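Local coordinates for protein arylamine n-acetyltransferase (Mycobacterium smegmatis, PDB 1W5R) that catalyses transfer of an acetyl group, probably from acetyl-CoA, to arylamines, and is held here as an engineered active-site variant, at residues Ala33-Ser38 with Val129-Gly134; Thr137-Ile142 with Asp219-Leu224; Pro141-Leu144 with Val149-Thr152; Leu168-Arg173 with Gln177-Phe182; Arg227-His232 with Val253-Ile258. The protein carries 1 engineered substitution. All blocks are in the same frame, centred on the assembly; numbering follows the deposited sequence.

Contact 1: Ala33-Ser38 with Val129-Gly134; sequences AAHNRS and VDVGFG
Val-131 lays its CG2 methyl over one face of the His-35 imidazole. CG2 is 3.7 Å from the centroid of the His-35 ring and 20° off the ring normal, so this is a CH-pi contact. The methyl is shifted toward the rim, and the nearest ring atom is NE2, with Val-131 CG2 to His-35 NE2 at 3.5 Å. The two side chains meet at about a right angle. The His-35 ring is turned away from its own backbone nitrogen (chi1 -172°), which points it at the loop. The other methyl, CG1, reaches the end of the Asn-36 side chain one residue further on. Val-131 therefore touches two consecutive residues of the helix.

The ring edge of His-35 is held by other partners. ND1 bonds to the hydroxyl of Tyr-11, and NE2 to His-76 of helix 73-87. On the loop, Gly-132 N donates to Asp-130 OD1 at 3.0 Å, which makes an Asx turn. Asp-130 OD2 bonds to His-113 NE2. This pair is consistent with the aspartate and histidine of the Cys-His-Asp triad of the family.

The contact is buried, and only the valine side of it is apolar. The face of the His-35 ring takes the methyl, while both its nitrogens are engaged in hydrogen bonds to Tyr-11 and His-76.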
# COMPACT_ATOMS: atom_id res chain seq x y z
N ALA A 33 17.84 7.26 -15.78
CA ALA A 33 16.72 6.34 -15.58
C ALA A 33 17.18 4.96 -15.10
O ALA A 33 16.57 4.36 -14.22
CB ALA A 33 15.88 6.22 -16.87
N ALA A 34 18.27 4.46 -15.68
CA ALA A 34 18.77 3.15 -15.30
C ALA A 34 19.35 3.16 -13.88
O ALA A 34 19.11 2.24 -13.09
CB ALA A 34 19.84 2.70 -16.31
N HIS A 35 20.09 4.22 -13.57
CA HIS A 35 20.63 4.40 -12.22
C HIS A 35 19.48 4.48 -11.19
O HIS A 35 19.52 3.79 -10.16
CB HIS A 35 21.51 5.65 -12.20
CG HIS A 35 22.29 5.84 -10.93
ND1 HIS A 35 23.67 5.87 -10.91
CD2 HIS A 35 21.88 6.04 -9.65
CE1 HIS A 35 24.08 6.08 -9.67
NE2 HIS A 35 23.02 6.18 -8.89
N ASN A 36 18.46 5.26 -11.51
CA ASN A 36 17.30 5.43 -10.63
C ASN A 36 16.71 4.10 -10.19
O ASN A 36 16.35 3.92 -9.03
CB ASN A 36 16.17 6.19 -11.35
CG ASN A 36 16.37 7.71 -11.41
OD1 ASN A 36 17.10 8.33 -10.61
ND2 ASN A 36 15.68 8.31 -12.34
N ARG A 37 16.55 3.18 -11.15
CA ARG A 37 15.87 1.93 -10.85
C ARG A 37 16.77 0.83 -10.31
O ARG A 37 16.27 -0.18 -9.83
CB ARG A 37 15.08 1.38 -12.06
CG ARG A 37 15.94 0.84 -13.21
CD ARG A 37 15.09 0.27 -14.34
NE ARG A 37 14.36 1.32 -15.06
CZ ARG A 37 14.81 1.94 -16.16
NH1 ARG A 37 14.04 2.86 -16.74
NH2 ARG A 37 16.01 1.65 -16.67
N SER A 38 18.08 1.02 -10.43
CA SER A 38 19.04 -0.05 -10.15
C SER A 38 19.85 0.06 -8.85
O SER A 38 20.19 -0.97 -8.25
CB SER A 38 20.05 -0.18 -11.30
OG SER A 38 19.41 -0.45 -12.54
N VAL A 129 21.81 17.33 -12.79
CA VAL A 129 21.64 15.88 -12.68
C VAL A 129 21.74 15.55 -11.20
O VAL A 129 22.68 15.96 -10.52
CB VAL A 129 22.72 15.13 -13.50
CG1 VAL A 129 22.61 13.64 -13.26
CG2 VAL A 129 22.54 15.45 -15.00
N ASP A 130 20.75 14.82 -10.70
CA ASP A 130 20.74 14.47 -9.28
C ASP A 130 20.04 13.14 -9.13
O ASP A 130 18.82 13.07 -9.25
CB ASP A 130 20.02 15.56 -8.48
CG ASP A 130 19.90 15.25 -6.99
OD1 ASP A 130 20.54 14.28 -6.50
OD2 ASP A 130 19.17 16.00 -6.30
N VAL A 131 20.82 12.09 -8.92
CA VAL A 131 20.26 10.76 -8.70
C VAL A 131 20.41 10.35 -7.22
O VAL A 131 20.23 9.17 -6.88
CB VAL A 131 20.87 9.70 -9.65
CG1 VAL A 131 20.56 10.05 -11.12
CG2 VAL A 131 22.39 9.58 -9.42
N GLY A 132 20.74 11.32 -6.37
CA GLY A 132 21.09 11.02 -4.99
C GLY A 132 20.22 11.60 -3.90
O GLY A 132 20.57 11.49 -2.71
N PHE A 133 19.08 12.19 -4.26
CA PHE A 133 18.24 12.87 -3.26
C PHE A 133 17.28 11.91 -2.55
O PHE A 133 16.62 12.29 -1.58
CB PHE A 133 17.44 14.01 -3.91
CG PHE A 133 16.77 14.93 -2.93
CD1 PHE A 133 17.53 15.69 -2.02
CD2 PHE A 133 15.38 15.05 -2.91
CE1 PHE A 133 16.90 16.55 -1.10
CE2 PHE A 133 14.75 15.92 -2.00
CZ PHE A 133 15.51 16.65 -1.10
N GLY A 134 17.19 10.67 -3.04
CA GLY A 134 16.35 9.63 -2.42
C GLY A 134 15.04 9.44 -3.16
O GLY A 134 14.99 9.52 -4.40

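Contact 2: Thr137-Ile142 with Asp219-Leu224; sequences TLTSPI and DARYNL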
# COMPACT_ATOMS: atom_id res chain seq x y z
N THR A 137 14.11 12.09 -5.75
CA THR A 137 15.21 12.53 -6.62
C THR A 137 14.74 12.75 -8.06
O THR A 137 13.79 12.08 -8.53
CB THR A 137 16.38 11.53 -6.61
OG1 THR A 137 17.59 12.23 -6.94
CG2 THR A 137 16.14 10.35 -7.55
N LEU A 138 15.41 13.66 -8.76
CA LEU A 138 15.16 13.85 -10.19
C LEU A 138 15.35 12.57 -10.98
O LEU A 138 16.32 11.85 -10.77
CB LEU A 138 16.10 14.90 -10.77
CG LEU A 138 15.67 16.37 -10.71
CD1 LEU A 138 16.82 17.28 -11.08
CD2 LEU A 138 14.49 16.64 -11.64
N THR A 139 14.40 12.30 -11.88
CA THR A 139 14.43 11.08 -12.69
C THR A 139 14.75 11.37 -14.15
O THR A 139 14.74 10.45 -14.99
CB THR A 139 13.11 10.32 -12.57
OG1 THR A 139 12.03 11.13 -13.07
CG2 THR A 139 12.86 9.91 -11.09
N SER A 140 15.06 12.63 -14.43
CA SER A 140 15.59 13.06 -15.73
C SER A 140 16.64 14.11 -15.43
O SER A 140 16.57 14.78 -14.41
CB SER A 140 14.51 13.76 -16.57
OG SER A 140 13.38 12.95 -16.76
N PRO A 141 17.60 14.31 -16.36
CA PRO A 141 18.36 15.54 -16.31
C PRO A 141 17.43 16.69 -16.69
O PRO A 141 16.52 16.48 -17.51
CB PRO A 141 19.42 15.35 -17.40
CG PRO A 141 18.83 14.39 -18.35
CD PRO A 141 17.95 13.48 -17.53
N ILE A 142 17.62 17.86 -16.10
CA ILE A 142 16.84 19.04 -16.52
C ILE A 142 17.80 20.15 -16.87
O ILE A 142 18.96 20.12 -16.46
CB ILE A 142 15.79 19.50 -15.46
CG1 ILE A 142 16.47 20.05 -14.19
CG2 ILE A 142 14.80 18.38 -15.15
CD1 ILE A 142 15.51 20.68 -13.19
N ASP A 219 7.32 3.46 -12.89
CA ASP A 219 5.93 3.60 -12.42
C ASP A 219 5.77 4.20 -11.04
O ASP A 219 4.69 4.68 -10.70
CB ASP A 219 5.22 2.25 -12.41
CG ASP A 219 5.05 1.66 -13.79
OD1 ASP A 219 4.84 2.43 -14.75
OD2 ASP A 219 5.10 0.42 -13.90
N ALA A 220 6.82 4.17 -10.22
CA ALA A 220 6.61 4.56 -8.82
C ALA A 220 7.87 5.01 -8.11
O ALA A 220 8.95 4.56 -8.45
CB ALA A 220 5.96 3.41 -8.04
N ARG A 221 7.68 5.87 -7.12
CA ARG A 221 8.75 6.23 -6.18
C ARG A 221 8.54 5.47 -4.89
O ARG A 221 7.43 5.47 -4.35
CB ARG A 221 8.73 7.73 -5.90
CG ARG A 221 8.96 8.59 -7.14
CD ARG A 221 8.81 10.08 -6.81
NE ARG A 221 9.18 10.97 -7.92
CZ ARG A 221 10.43 11.25 -8.28
NH1 ARG A 221 11.46 10.71 -7.62
NH2 ARG A 221 10.67 12.08 -9.29
N TYR A 222 9.61 4.86 -4.39
CA TYR A 222 9.57 4.09 -3.15
C TYR A 222 10.46 4.74 -2.12
O TYR A 222 11.63 5.00 -2.40
CB TYR A 222 10.06 2.66 -3.39
CG TYR A 222 9.19 1.90 -4.35
CD1 TYR A 222 9.38 2.02 -5.73
CD2 TYR A 222 8.18 1.06 -3.89
CE1 TYR A 222 8.58 1.32 -6.62
CE2 TYR A 222 7.36 0.36 -4.78
CZ TYR A 222 7.57 0.49 -6.13
OH TYR A 222 6.76 -0.19 -7.02
N ASN A 223 9.90 5.02 -0.94
CA ASN A 223 10.69 5.64 0.12
C ASN A 223 10.37 5.04 1.47
O ASN A 223 9.26 5.22 1.98
CB ASN A 223 10.52 7.15 0.18
CG ASN A 223 11.53 7.78 1.11
OD1 ASN A 223 12.71 7.78 0.82
ND2 ASN A 223 11.08 8.26 2.26
N LEU A 224 11.35 4.34 2.03
CA LEU A 224 11.23 3.72 3.34
C LEU A 224 11.92 4.60 4.37
O LEU A 224 13.08 4.95 4.20
CB LEU A 224 11.93 2.35 3.31
CG LEU A 224 11.98 1.55 4.62
CD1 LEU A 224 10.59 0.95 4.91
CD2 LEU A 224 13.02 0.44 4.57
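Arg-221 reaches Thr-137 and Thr-139 through a straight aliphatic chain. Its CG stands anti to the carbonyl carbon (chi1 -62°), and the chain is extended from CG to NE, so the guanidinium is carried far from strand 220-225. Thr-139 also has its CG2 anti to its own carbonyl carbon, and this methyl comes at the guanidinium from the opposite direction.

The main grip falls on one backbone oxygen. Arg-221 NH1 donates to Thr-137 O at 2.9 Å. Arg-221 NH2 donates to the same Thr-137 O at 3.2 Å. The first bond is the straighter, with 154° at the hydrogen against 136° for the second. The oxygen lies at the guanidinium edge, near its plane, and is held end-on by both terminal nitrogens. This fork limits the rotation of the group. The Thr-139 methyl touches Arg-221 NH2, with CG2 to NH2 at 3.6 Å.

NH1 also bonds to the carbonyl of Gly-135, and NH2 forms a salt bridge with Glu-155. The carboxylate would help to balance the charge of this buried arginine. The bonds to Thr-137 and Gly-135 are both to carbonyls of the loop between strands 127-129 and 142-143.

Around the contact, strand 212-216 lies beside strand 220-225, and its Val-216 touches both Arg-221 and Thr-139. Asn-36 of helix 25-38 packs on Thr-137 and Thr-139. The arginine thus ties the five-stranded sheet to the loop leading into strand 142-143.

Contact 3: Pro141-Leu144 with Val149-Thr152; sequences PIRL and VQQT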
# COMPACT_ATOMS: atom_id res chain seq x y z
N PRO A 141 17.60 14.31 -16.36
CA PRO A 141 18.36 15.54 -16.31
C PRO A 141 17.43 16.69 -16.69
O PRO A 141 16.52 16.48 -17.51
CB PRO A 141 19.42 15.35 -17.40
CG PRO A 141 18.83 14.39 -18.35
CD PRO A 141 17.95 13.48 -17.53
N ILE A 142 17.62 17.86 -16.10
CA ILE A 142 16.84 19.04 -16.52
C ILE A 142 17.80 20.15 -16.87
O ILE A 142 18.96 20.12 -16.46
CB ILE A 142 15.79 19.50 -15.46
CG1 ILE A 142 16.47 20.05 -14.19
CG2 ILE A 142 14.80 18.38 -15.15
CD1 ILE A 142 15.51 20.68 -13.19
N ARG A 143 17.34 21.13 -17.64
CA ARG A 143 18.20 22.26 -17.98
C ARG A 143 18.49 23.06 -16.74
O ARG A 143 17.59 23.40 -15.99
CB ARG A 143 17.58 23.13 -19.08
CG ARG A 143 17.29 22.39 -20.37
CD ARG A 143 16.97 23.34 -21.52
NE ARG A 143 16.01 24.36 -21.11
CZ ARG A 143 14.70 24.17 -21.00
NH1 ARG A 143 14.17 22.98 -21.26
NH2 ARG A 143 13.91 25.16 -20.61
N LEU A 144 19.75 23.38 -16.47
CA LEU A 144 20.11 24.20 -15.32
C LEU A 144 19.85 25.66 -15.75
O LEU A 144 20.74 26.42 -16.15
CB LEU A 144 21.58 23.95 -14.91
CG LEU A 144 22.03 24.47 -13.54
CD1 LEU A 144 20.82 24.89 -12.70
CD2 LEU A 144 22.82 23.40 -12.79
N VAL A 149 8.97 25.71 -15.83
CA VAL A 149 8.57 24.39 -15.36
C VAL A 149 9.05 23.38 -16.38
O VAL A 149 8.83 23.55 -17.59
CB VAL A 149 7.05 24.30 -15.21
CG1 VAL A 149 6.63 22.85 -14.99
CG2 VAL A 149 6.57 25.17 -14.07
N GLN A 150 9.74 22.35 -15.91
CA GLN A 150 10.28 21.35 -16.80
C GLN A 150 9.70 19.98 -16.49
O GLN A 150 9.68 19.56 -15.32
CB GLN A 150 11.81 21.30 -16.68
CG GLN A 150 12.50 22.61 -17.01
CD GLN A 150 14.00 22.46 -17.06
OE1 GLN A 150 14.53 21.67 -17.84
NE2 GLN A 150 14.70 23.22 -16.21
N GLN A 151 9.19 19.30 -17.51
CA GLN A 151 8.71 17.94 -17.37
C GLN A 151 9.89 16.98 -17.20
O GLN A 151 11.02 17.25 -17.65
CB GLN A 151 7.85 17.53 -18.57
CG GLN A 151 6.61 18.44 -18.84
CD GLN A 151 5.61 18.51 -17.67
OE1 GLN A 151 5.50 17.58 -16.86
NE2 GLN A 151 4.85 19.60 -17.61
N THR A 152 9.61 15.87 -16.51
CA THR A 152 10.57 14.78 -16.30
C THR A 152 9.85 13.45 -16.57
O THR A 152 8.68 13.44 -17.01
CB THR A 152 11.11 14.77 -14.84
OG1 THR A 152 10.08 14.31 -13.93
CG2 THR A 152 11.59 16.17 -14.42
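Gln-150 drives its side-chain amide against the backbone of Arg-143, and this is the tight part of the contact. Arg-143 N donates to Gln-150 OE1 at 2.9 Å, in the amide plane and on a lone pair. Gln-150 NE2 returns a bond to Arg-143 O, also 2.9 Å long and nearly straight at 168°. Both polar atoms of one residue's backbone are thus matched by one amide, which is held flat. The chain of Gln-150 is extended beyond CG (chi2 -172°), which lets the amide reach the Arg-143 backbone. Ile-142 packs beside it, with CB 3.5 Å from Gln-150 OE1. Ile-142 CG2 is 4.0 Å from Thr-152 CG2.

The solvent side is looser. The exposed Arg-143 bends at chi3 and brings one guanidinium face over Gln-150 OE1, 3.7 Å away and toward the rim, the guanidinium and amide planes 32° apart. Arg-143 NE forms a salt bridge with Glu-145.

Strands 142-143 and 149-150 are the two outermost strands of the eight-stranded antiparallel sheet. Here a glutamine side chain bridges them in place of a regular strand pairing, which is consistent with the closed beta barrel known for the second domain of this family.

Contact 4: Leu168-Arg173 with Gln177-Phe182; sequences LAAQVR and QPLYTF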
# COMPACT_ATOMS: atom_id res chain seq x y z
N LEU A 168 15.65 24.13 -6.30
CA LEU A 168 14.92 23.11 -7.04
C LEU A 168 13.64 22.75 -6.30
O LEU A 168 13.68 22.44 -5.10
CB LEU A 168 15.76 21.84 -7.20
CG LEU A 168 15.07 20.74 -8.01
CD1 LEU A 168 14.94 21.14 -9.47
CD2 LEU A 168 15.83 19.42 -7.88
N ALA A 169 12.51 22.79 -7.01
CA ALA A 169 11.22 22.37 -6.47
C ALA A 169 10.61 21.28 -7.32
O ALA A 169 10.91 21.16 -8.52
CB ALA A 169 10.26 23.55 -6.37
N ALA A 170 9.76 20.48 -6.70
CA ALA A 170 9.01 19.42 -7.38
C ALA A 170 7.53 19.61 -7.14
O ALA A 170 7.11 20.03 -6.05
CB ALA A 170 9.43 18.06 -6.87
N GLN A 171 6.73 19.31 -8.16
CA GLN A 171 5.29 19.35 -8.01
C GLN A 171 4.87 18.00 -7.49
O GLN A 171 4.75 17.02 -8.24
CB GLN A 171 4.60 19.67 -9.35
CG GLN A 171 3.12 19.97 -9.20
CD GLN A 171 2.47 20.15 -10.54
OE1 GLN A 171 2.72 21.12 -11.24
NE2 GLN A 171 1.64 19.19 -10.91
N VAL A 172 4.69 17.94 -6.17
CA VAL A 172 4.39 16.68 -5.51
C VAL A 172 2.90 16.62 -5.22
O VAL A 172 2.37 17.38 -4.40
CB VAL A 172 5.20 16.52 -4.21
CG1 VAL A 172 4.88 15.18 -3.54
CG2 VAL A 172 6.71 16.66 -4.46
N ARG A 173 2.22 15.73 -5.93
CA ARG A 173 0.77 15.53 -5.79
C ARG A 173 -0.01 16.85 -5.85
O ARG A 173 -0.85 17.15 -5.00
CB ARG A 173 0.45 14.72 -4.52
CG ARG A 173 1.41 13.57 -4.30
CD ARG A 173 0.95 12.64 -3.22
NE ARG A 173 0.22 11.52 -3.81
CZ ARG A 173 -1.10 11.40 -3.85
NH1 ARG A 173 -1.88 12.33 -3.30
NH2 ARG A 173 -1.63 10.33 -4.41
N GLN A 177 6.79 21.89 -3.94
CA GLN A 177 7.58 21.73 -2.73
C GLN A 177 9.04 21.99 -3.03
O GLN A 177 9.64 21.29 -3.84
CB GLN A 177 7.42 20.32 -2.18
CG GLN A 177 5.99 20.04 -1.73
CD GLN A 177 5.84 18.81 -0.89
OE1 GLN A 177 6.74 17.97 -0.82
NE2 GLN A 177 4.69 18.68 -0.24
N PRO A 178 9.61 23.04 -2.41
CA PRO A 178 11.04 23.23 -2.50
C PRO A 178 11.79 22.04 -1.90
O PRO A 178 11.41 21.53 -0.82
CB PRO A 178 11.27 24.50 -1.66
CG PRO A 178 9.93 25.23 -1.72
CD PRO A 178 8.95 24.12 -1.63
N LEU A 179 12.83 21.59 -2.60
CA LEU A 179 13.62 20.44 -2.17
C LEU A 179 14.95 20.90 -1.58
O LEU A 179 15.27 20.55 -0.43
CB LEU A 179 13.86 19.49 -3.33
CG LEU A 179 12.61 18.93 -4.04
CD1 LEU A 179 13.07 17.94 -5.09
CD2 LEU A 179 11.59 18.30 -3.07
N TYR A 180 15.72 21.66 -2.35
CA TYR A 180 16.99 22.15 -1.84
C TYR A 180 17.41 23.39 -2.59
O TYR A 180 16.87 23.69 -3.67
CB TYR A 180 18.07 21.06 -1.93
CG TYR A 180 18.25 20.42 -3.29
CD1 TYR A 180 19.02 21.03 -4.30
CD2 TYR A 180 17.67 19.18 -3.58
CE1 TYR A 180 19.22 20.42 -5.55
CE2 TYR A 180 17.86 18.56 -4.83
CZ TYR A 180 18.63 19.20 -5.81
OH TYR A 180 18.87 18.59 -7.03
N THR A 181 18.35 24.12 -2.00
CA THR A 181 18.96 25.26 -2.64
C THR A 181 20.42 24.92 -2.93
O THR A 181 21.01 24.09 -2.25
CB THR A 181 18.90 26.51 -1.74
OG1 THR A 181 19.70 26.31 -0.56
CG2 THR A 181 17.45 26.82 -1.33
N PHE A 182 20.99 25.54 -3.95
CA PHE A 182 22.39 25.30 -4.29
C PHE A 182 22.95 26.46 -5.08
O PHE A 182 22.19 27.20 -5.73
CB PHE A 182 22.54 23.98 -5.08
CG PHE A 182 21.89 24.01 -6.45
CD1 PHE A 182 22.64 24.31 -7.59
CD2 PHE A 182 20.55 23.70 -6.61
CE1 PHE A 182 22.06 24.32 -8.86
CE2 PHE A 182 19.95 23.71 -7.88
CZ PHE A 182 20.71 24.02 -9.00
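Strands 168-172 and 177-182 run antiparallel, with 152° between their directions and 4.4 Å between their axes at closest approach. Ala-170 and Gln-177 form a hydrogen-bonded pair, with Gln-177 N to Ala-170 O at 2.8 Å. Ala-169 and Pro-178 form the next, non-hydrogen-bonded pair. Then the register slips by one. Leu-179 N donates to Leu-168 O at 2.8 Å, and Leu-168 N donates to Tyr-180 O at 2.9 Å.

This is a classic beta bulge, with Leu-179 and Tyr-180 both facing Leu-168. It lies in the hairpin of strands 165-172 and 175-182, in the eight-stranded antiparallel sheet.

Leu-168 runs alongside Tyr-180, pointing the same way. Leu-168 CB sits over one face of the Tyr-180 ring, 4.3 Å from its centroid and 19° off the normal. Leu-168 CD2 is 3.5 Å from Tyr-180 CZ, near the hydroxyl end. The phenol takes this place because CG lies between the backbone nitrogen and the carbonyl carbon (chi1 53°). Leu-179 CD1 rests between Ala-170 CB, at 4.1 Å, and Leu-168 CD2, at 4.2 Å. Further along, Val-172 crosses the Gln-177 amide, whose OE1 accepts from Trp-100.

The Tyr-180 hydroxyl makes a weak hydrogen bond to Asp-130 OD2, and its ring meets His-113 edge to face. The hairpin therefore borders the probable triad pair. At its turn, Arg-173 forms a salt bridge with Asp-243 of the second subunit.

Contact 5: Arg227-His232 with Val253-Ile258; sequences RNLAVH and VNRFGI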
# COMPACT_ATOMS: atom_id res chain seq x y z
N ARG A 227 10.02 1.87 9.76
CA ARG A 227 9.05 0.82 9.40
C ARG A 227 8.07 1.21 8.28
O ARG A 227 7.28 0.37 7.83
CB ARG A 227 8.22 0.44 10.63
CG ARG A 227 7.25 1.54 11.03
CD ARG A 227 6.26 1.04 12.08
NE ARG A 227 6.80 1.02 13.44
CZ ARG A 227 6.86 -0.06 14.22
NH1 ARG A 227 6.45 -1.25 13.79
NH2 ARG A 227 7.34 0.07 15.45
N ASN A 228 8.14 2.47 7.85
CA ASN A 228 7.13 3.05 6.96
C ASN A 228 7.62 3.18 5.53
O ASN A 228 8.53 3.98 5.24
CB ASN A 228 6.72 4.41 7.49
CG ASN A 228 6.08 4.34 8.87
OD1 ASN A 228 5.08 3.65 9.06
ND2 ASN A 228 6.67 5.04 9.83
N LEU A 229 7.02 2.40 4.64
CA LEU A 229 7.31 2.45 3.22
C LEU A 229 6.25 3.26 2.49
O LEU A 229 5.08 2.86 2.44
CB LEU A 229 7.42 1.04 2.65
CG LEU A 229 7.54 0.88 1.14
CD1 LEU A 229 8.78 1.61 0.62
CD2 LEU A 229 7.60 -0.58 0.75
N ALA A 230 6.64 4.40 1.94
CA ALA A 230 5.73 5.19 1.11
C ALA A 230 5.94 4.87 -0.37
O ALA A 230 7.09 4.74 -0.84
CB ALA A 230 5.95 6.69 1.34
N VAL A 231 4.84 4.75 -1.10
CA VAL A 231 4.89 4.54 -2.54
C VAL A 231 4.02 5.63 -3.19
O VAL A 231 2.86 5.79 -2.85
CB VAL A 231 4.36 3.13 -2.94
CG1 VAL A 231 4.55 2.91 -4.44
CG2 VAL A 231 5.04 2.03 -2.13
N HIS A 232 4.60 6.37 -4.12
CA HIS A 232 3.85 7.33 -4.91
C HIS A 232 3.76 6.82 -6.34
O HIS A 232 4.78 6.61 -7.01
CB HIS A 232 4.53 8.72 -4.88
CG HIS A 232 4.29 9.48 -3.62
ND1 HIS A 232 4.62 10.81 -3.48
CD2 HIS A 232 3.76 9.10 -2.43
CE1 HIS A 232 4.29 11.22 -2.27
NE2 HIS A 232 3.78 10.20 -1.61
N VAL A 253 16.35 -6.28 1.57
CA VAL A 253 17.02 -7.29 0.73
C VAL A 253 16.26 -7.57 -0.58
O VAL A 253 16.85 -7.60 -1.66
CB VAL A 253 17.24 -8.60 1.52
CG1 VAL A 253 17.92 -9.66 0.64
CG2 VAL A 253 18.07 -8.35 2.75
N ASN A 254 14.95 -7.75 -0.47
CA ASN A 254 14.15 -8.28 -1.58
C ASN A 254 13.34 -7.25 -2.37
O ASN A 254 13.08 -7.46 -3.57
CB ASN A 254 13.28 -9.44 -1.08
CG ASN A 254 14.12 -10.61 -0.59
OD1 ASN A 254 14.08 -10.97 0.58
ND2 ASN A 254 14.91 -11.19 -1.48
N ARG A 255 12.92 -6.17 -1.72
CA ARG A 255 12.32 -5.05 -2.44
C ARG A 255 13.40 -4.14 -3.01
O ARG A 255 13.34 -3.75 -4.18
CB ARG A 255 11.39 -4.24 -1.53
CG ARG A 255 10.01 -4.84 -1.25
CD ARG A 255 9.16 -3.79 -0.52
NE ARG A 255 7.75 -4.14 -0.39
CZ ARG A 255 6.77 -3.61 -1.11
NH1 ARG A 255 7.02 -2.70 -2.05
NH2 ARG A 255 5.52 -4.00 -0.90
N PHE A 256 14.39 -3.80 -2.19
CA PHE A 256 15.38 -2.79 -2.57
C PHE A 256 16.69 -3.35 -3.14
O PHE A 256 17.55 -2.60 -3.61
CB PHE A 256 15.64 -1.83 -1.40
CG PHE A 256 14.47 -0.93 -1.09
CD1 PHE A 256 13.67 -1.15 0.03
CD2 PHE A 256 14.17 0.15 -1.92
CE1 PHE A 256 12.59 -0.30 0.33
CE2 PHE A 256 13.10 0.99 -1.65
CZ PHE A 256 12.31 0.77 -0.51
N GLY A 257 16.85 -4.67 -3.08
CA GLY A 257 17.99 -5.33 -3.71
C GLY A 257 19.35 -5.09 -3.06
O GLY A 257 20.38 -5.15 -3.74
N ILE A 258 19.35 -4.84 -1.75
CA ILE A 258 20.59 -4.57 -1.02
C ILE A 258 21.08 -5.84 -0.32
O ILE A 258 20.33 -6.49 0.42
CB ILE A 258 20.42 -3.43 0.02
CG1 ILE A 258 20.06 -2.12 -0.68
CG2 ILE A 258 21.70 -3.26 0.87
CD1 ILE A 258 19.51 -1.04 0.26
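Strand 228-233 of the five-stranded antiparallel sheet meets the C-terminal end of helix 245-255 here, in a helix-on-sheet contact. Leu-229 is the residue that joins them, and its two methyls go to two consecutive residues of the second segment. CG is anti to the backbone nitrogen (chi1 172°), and the branch points off the sheet toward the helix end.

CD1 meets Phe-256 at the ring edge, near the ring plane, with Leu-229 CD1 to Phe-256 CZ at 3.8 Å. The two side chains slide past each other in opposite directions. Leu-229 CD2 lies 3.4 Å above one face of the Arg-255 guanidinium, offset toward the rim. Its nearest atom there is NH1, with Leu-229 CD2 to Arg-255 NH1 at 3.6 Å. The chain of Arg-255 is extended from CG to NE, and its CD also touches the methyl, at 3.8 Å from Leu-229 CD2. The methyl packs on the flat face of the charged group and makes no polar contact. Leu-229 and Phe-256 are buried, while Arg-255 is exposed.

Gly-257 follows with positive phi, where the chain leaves the helix. Phe-256 also packs on Tyr-222 of strand 220-225 and on Val-213 and Val-215 of strand 212-216. Arg-255 packs on Ile-240 of strand 236-242, and on Arg-233 of the second subunit.

From the N terminus, contact 1 closes a long loop from helix 25-38 to residues 129-134. Contact 2 opens just after it and closes at strand 220-225. Contacts 3 and 4 both fall within that span, one after the other. Contact 3 shares Pro-141 and Ile-142 with contact 2. Contact 5 follows separately, between strand 228-233 and the end of helix 245-255. None of the loops cross. Asp-130 links contacts 1, 2 and 4, through Thr-137 and, weakly, Tyr-180. Ile-142 packs on Leu-168, which joins contacts 3 and 4 within the eight-stranded sheet. Neighbouring strands 220-225 and 228-233 join contacts 2 and 5 in the five-stranded sheet.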